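Local coordinates for inactive dihydropteroate synthase 2 (Mycobacterium tuberculosis, PDB 2VP8), which probably binds the inhibitor dapsone but seems to lack dihydropteroate synthase activity and probably does not function in folate metabolism, at residues Phe107-Arg112 against Cys134-Asp139. Residues are numbered along the deposited sequence; the frame is centred on the assembly and turned at random.
Sequences FIEWLR and CAAGAD
Arg112 and Asp139 meet tip to tip across the contact, closing its polar half. NH1 of Arg112 forms a salt bridge with OD2 of Asp139 at 3.0 Å; the bond is nearly straight (171°), comes to the syn side of the carboxylate and lies in the guanidinium plane. The same nitrogen donates a more bent bond to Gly137 O, 2.6 Å away. CG of Arg112 stands anti to its backbone N (chi1 -177°), and bends further out carry the long chain past Gly137 to these two acceptors. Asp139 has further partners: the backbone N of Ile120 hydrogen-bonds to OD2, and Arg35 forms a salt bridge with OD1, so the carboxylate is shared between two arginines. The apolar half rests on Ile108, whose CG2 branch lies 3.5 Å from Ala136 CB. Alanine's small side chain lets the backbones approach closely, with Glu109 CA and Ala136 CA 5.3 Å apart. Gly137, first past the helix, has positive phi (139°), which glycine adopts readily, having no side chain. The contact packs helix 98-114 against the end of helix 127-136 and the turn into strand 140-142, outside the parallel strands of the pterin-binding family's TIM-barrel fold.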
ATOM      1  N   PHE B 107       0.521  17.608 -31.012  1.00 37.95           N
ATOM      2  CA  PHE B 107       0.181  16.463 -30.192  1.00 37.47           C
ATOM      3  C   PHE B 107      -0.988  16.757 -29.253  1.00 37.42           C
ATOM      4  O   PHE B 107      -1.906  15.940 -29.130  1.00 37.23           O
ATOM      5  CB  PHE B 107       1.403  15.979 -29.412  1.00 37.30           C
ATOM      6  CG  PHE B 107       1.180  14.681 -28.704  1.00 37.32           C
ATOM      7  CD1 PHE B 107       0.864  13.531 -29.419  1.00 37.58           C
ATOM      8  CD2 PHE B 107       1.275  14.605 -27.328  1.00 36.53           C
ATOM      9  CE1 PHE B 107       0.647  12.330 -28.765  1.00 37.80           C
ATOM     10  CE2 PHE B 107       1.065  13.403 -26.670  1.00 36.89           C
ATOM     11  CZ  PHE B 107       0.750  12.269 -27.387  1.00 36.76           C
ATOM     12  N   ILE B 108      -0.948  17.916 -28.593  1.00 37.26           N
ATOM     13  CA  ILE B 108      -2.078  18.375 -27.780  1.00 37.25           C
ATOM     14  C   ILE B 108      -3.301  18.583 -28.670  1.00 37.25           C
ATOM     15  O   ILE B 108      -4.399  18.142 -28.331  1.00 37.22           O
ATOM     16  CB  ILE B 108      -1.753  19.662 -26.998  1.00 37.25           C
ATOM     17  CG1 ILE B 108      -0.760  19.363 -25.868  1.00 37.92           C
ATOM     18  CG2 ILE B 108      -3.023  20.273 -26.412  1.00 37.25           C
ATOM     19  CD1 ILE B 108       0.167  20.523 -25.535  1.00 38.40           C
ATOM     20  N   GLU B 109      -3.095  19.232 -29.818  1.00 37.32           N
ATOM     21  CA  GLU B 109      -4.155  19.419 -30.808  1.00 37.43           C
ATOM     22  C   GLU B 109      -4.812  18.100 -31.173  1.00 37.24           C
ATOM     23  O   GLU B 109      -6.038  18.007 -31.174  1.00 37.28           O
ATOM     24  CB  GLU B 109      -3.632  20.108 -32.066  1.00 37.25           C
ATOM     25  CG  GLU B 109      -3.585  21.626 -31.964  1.00 37.94           C
ATOM     26  CD  GLU B 109      -3.203  22.299 -33.271  1.00 38.21           C
ATOM     27  OE1 GLU B 109      -2.852  21.602 -34.254  1.00 39.70           O
ATOM     28  OE2 GLU B 109      -3.255  23.541 -33.316  1.00 39.83           O
ATOM     29  N   TRP B 110      -3.992  17.089 -31.470  1.00 37.12           N
ATOM     30  CA  TRP B 110      -4.492  15.760 -31.801  1.00 37.01           C
ATOM     31  C   TRP B 110      -5.227  15.142 -30.618  1.00 37.42           C
ATOM     32  O   TRP B 110      -6.300  14.554 -30.790  1.00 37.76           O
ATOM     33  CB  TRP B 110      -3.374  14.812 -32.256  1.00 36.43           C
ATOM     34  CG  TRP B 110      -3.890  13.404 -32.376  1.00 36.13           C
ATOM     35  CD1 TRP B 110      -4.555  12.863 -33.443  1.00 35.12           C
ATOM     36  CD2 TRP B 110      -3.838  12.375 -31.374  1.00 35.67           C
ATOM     37  NE1 TRP B 110      -4.896  11.563 -33.177  1.00 34.86           N
ATOM     38  CE2 TRP B 110      -4.472  11.235 -31.915  1.00 35.16           C
ATOM     39  CE3 TRP B 110      -3.308  12.305 -30.078  1.00 35.54           C
ATOM     40  CZ2 TRP B 110      -4.602  10.035 -31.200  1.00 35.21           C
ATOM     41  CZ3 TRP B 110      -3.427  11.107 -29.368  1.00 35.27           C
ATOM     42  CH2 TRP B 110      -4.071   9.990 -29.934  1.00 35.72           C
ATOM     43  N   LEU B 111      -4.639  15.273 -29.430  1.00 37.54           N
ATOM     44  CA  LEU B 111      -5.170  14.647 -28.228  1.00 37.65           C
ATOM     45  C   LEU B 111      -6.555  15.195 -27.933  1.00 37.66           C
ATOM     46  O   LEU B 111      -7.487  14.430 -27.684  1.00 37.76           O
ATOM     47  CB  LEU B 111      -4.192  14.853 -27.056  1.00 37.83           C
ATOM     48  CG  LEU B 111      -4.373  14.432 -25.583  1.00 37.81           C
ATOM     49  CD1 LEU B 111      -5.422  13.363 -25.322  1.00 39.47           C
ATOM     50  CD2 LEU B 111      -3.038  13.994 -25.027  1.00 37.52           C
ATOM     51  N   ARG B 112      -6.687  16.518 -27.998  1.00 37.82           N
ATOM     52  CA  ARG B 112      -7.960  17.198 -27.775  1.00 37.84           C
ATOM     53  C   ARG B 112      -8.992  16.754 -28.814  1.00 38.17           C
ATOM     54  O   ARG B 112     -10.179  16.617 -28.498  1.00 38.55           O
ATOM     55  CB  ARG B 112      -7.762  18.712 -27.836  1.00 37.55           C
ATOM     56  CG  ARG B 112      -9.008  19.548 -27.554  1.00 37.56           C
ATOM     57  CD  ARG B 112      -9.058  20.006 -26.120  1.00 37.44           C
ATOM     58  NE  ARG B 112      -9.503  18.924 -25.268  1.00 38.04           N
ATOM     59  CZ  ARG B 112      -9.228  18.798 -23.973  1.00 38.95           C
ATOM     60  NH1 ARG B 112      -8.489  19.693 -23.326  1.00 36.90           N
ATOM     61  NH2 ARG B 112      -9.697  17.739 -23.328  1.00 40.65           N
ATOM     62  N   CYS B 134      -1.652  25.566 -23.734  1.00 38.28           N
ATOM     63  CA  CYS B 134      -2.998  25.894 -23.279  1.00 38.40           C
ATOM     64  C   CYS B 134      -3.896  26.274 -24.452  1.00 38.38           C
ATOM     65  O   CYS B 134      -5.064  25.884 -24.499  1.00 38.51           O
ATOM     66  CB  CYS B 134      -2.956  27.028 -22.260  1.00 38.26           C
ATOM     67  SG  CYS B 134      -2.299  26.524 -20.668  1.00 38.84           S
ATOM     68  N   ALA B 135      -3.336  27.029 -25.393  1.00 38.28           N
ATOM     69  CA  ALA B 135      -4.047  27.425 -26.601  1.00 38.33           C
ATOM     70  C   ALA B 135      -4.400  26.202 -27.429  1.00 38.32           C
ATOM     71  O   ALA B 135      -5.474  26.137 -28.027  1.00 38.56           O
ATOM     72  CB  ALA B 135      -3.205  28.398 -27.422  1.00 38.44           C
ATOM     73  N   ALA B 136      -3.491  25.229 -27.446  1.00 38.08           N
ATOM     74  CA  ALA B 136      -3.693  23.994 -28.183  1.00 37.92           C
ATOM     75  C   ALA B 136      -4.801  23.135 -27.571  1.00 37.98           C
ATOM     76  O   ALA B 136      -5.408  22.310 -28.270  1.00 38.32           O
ATOM     77  CB  ALA B 136      -2.391  23.218 -28.283  1.00 37.78           C
ATOM     78  N   GLY B 137      -5.057  23.330 -26.276  1.00 37.72           N
ATOM     79  CA  GLY B 137      -6.132  22.633 -25.575  1.00 37.47           C
ATOM     80  C   GLY B 137      -5.814  22.134 -24.171  1.00 37.45           C
ATOM     81  O   GLY B 137      -6.663  21.509 -23.532  1.00 37.68           O
ATOM     82  N   ALA B 138      -4.602  22.397 -23.679  1.00 37.11           N
ATOM     83  CA  ALA B 138      -4.211  21.948 -22.339  1.00 36.54           C
ATOM     84  C   ALA B 138      -5.025  22.664 -21.267  1.00 36.42           C
ATOM     85  O   ALA B 138      -5.336  23.851 -21.387  1.00 36.69           O
ATOM     86  CB  ALA B 138      -2.723  22.143 -22.105  1.00 36.37           C
ATOM     87  N   ASP B 139      -5.373  21.928 -20.220  1.00 36.15           N
ATOM     88  CA  ASP B 139      -6.247  22.434 -19.174  1.00 35.83           C
ATOM     89  C   ASP B 139      -5.460  22.753 -17.913  1.00 35.36           C
ATOM     90  O   ASP B 139      -5.909  23.529 -17.065  1.00 35.43           O
ATOM     91  CB  ASP B 139      -7.328  21.400 -18.860  1.00 35.85           C
ATOM     92  CG  ASP B 139      -7.959  20.823 -20.109  1.00 37.02           C
ATOM     93  OD1 ASP B 139      -8.639  21.577 -20.837  1.00 39.18           O
ATOM     94  OD2 ASP B 139      -7.768  19.619 -20.379  1.00 38.02           O
TER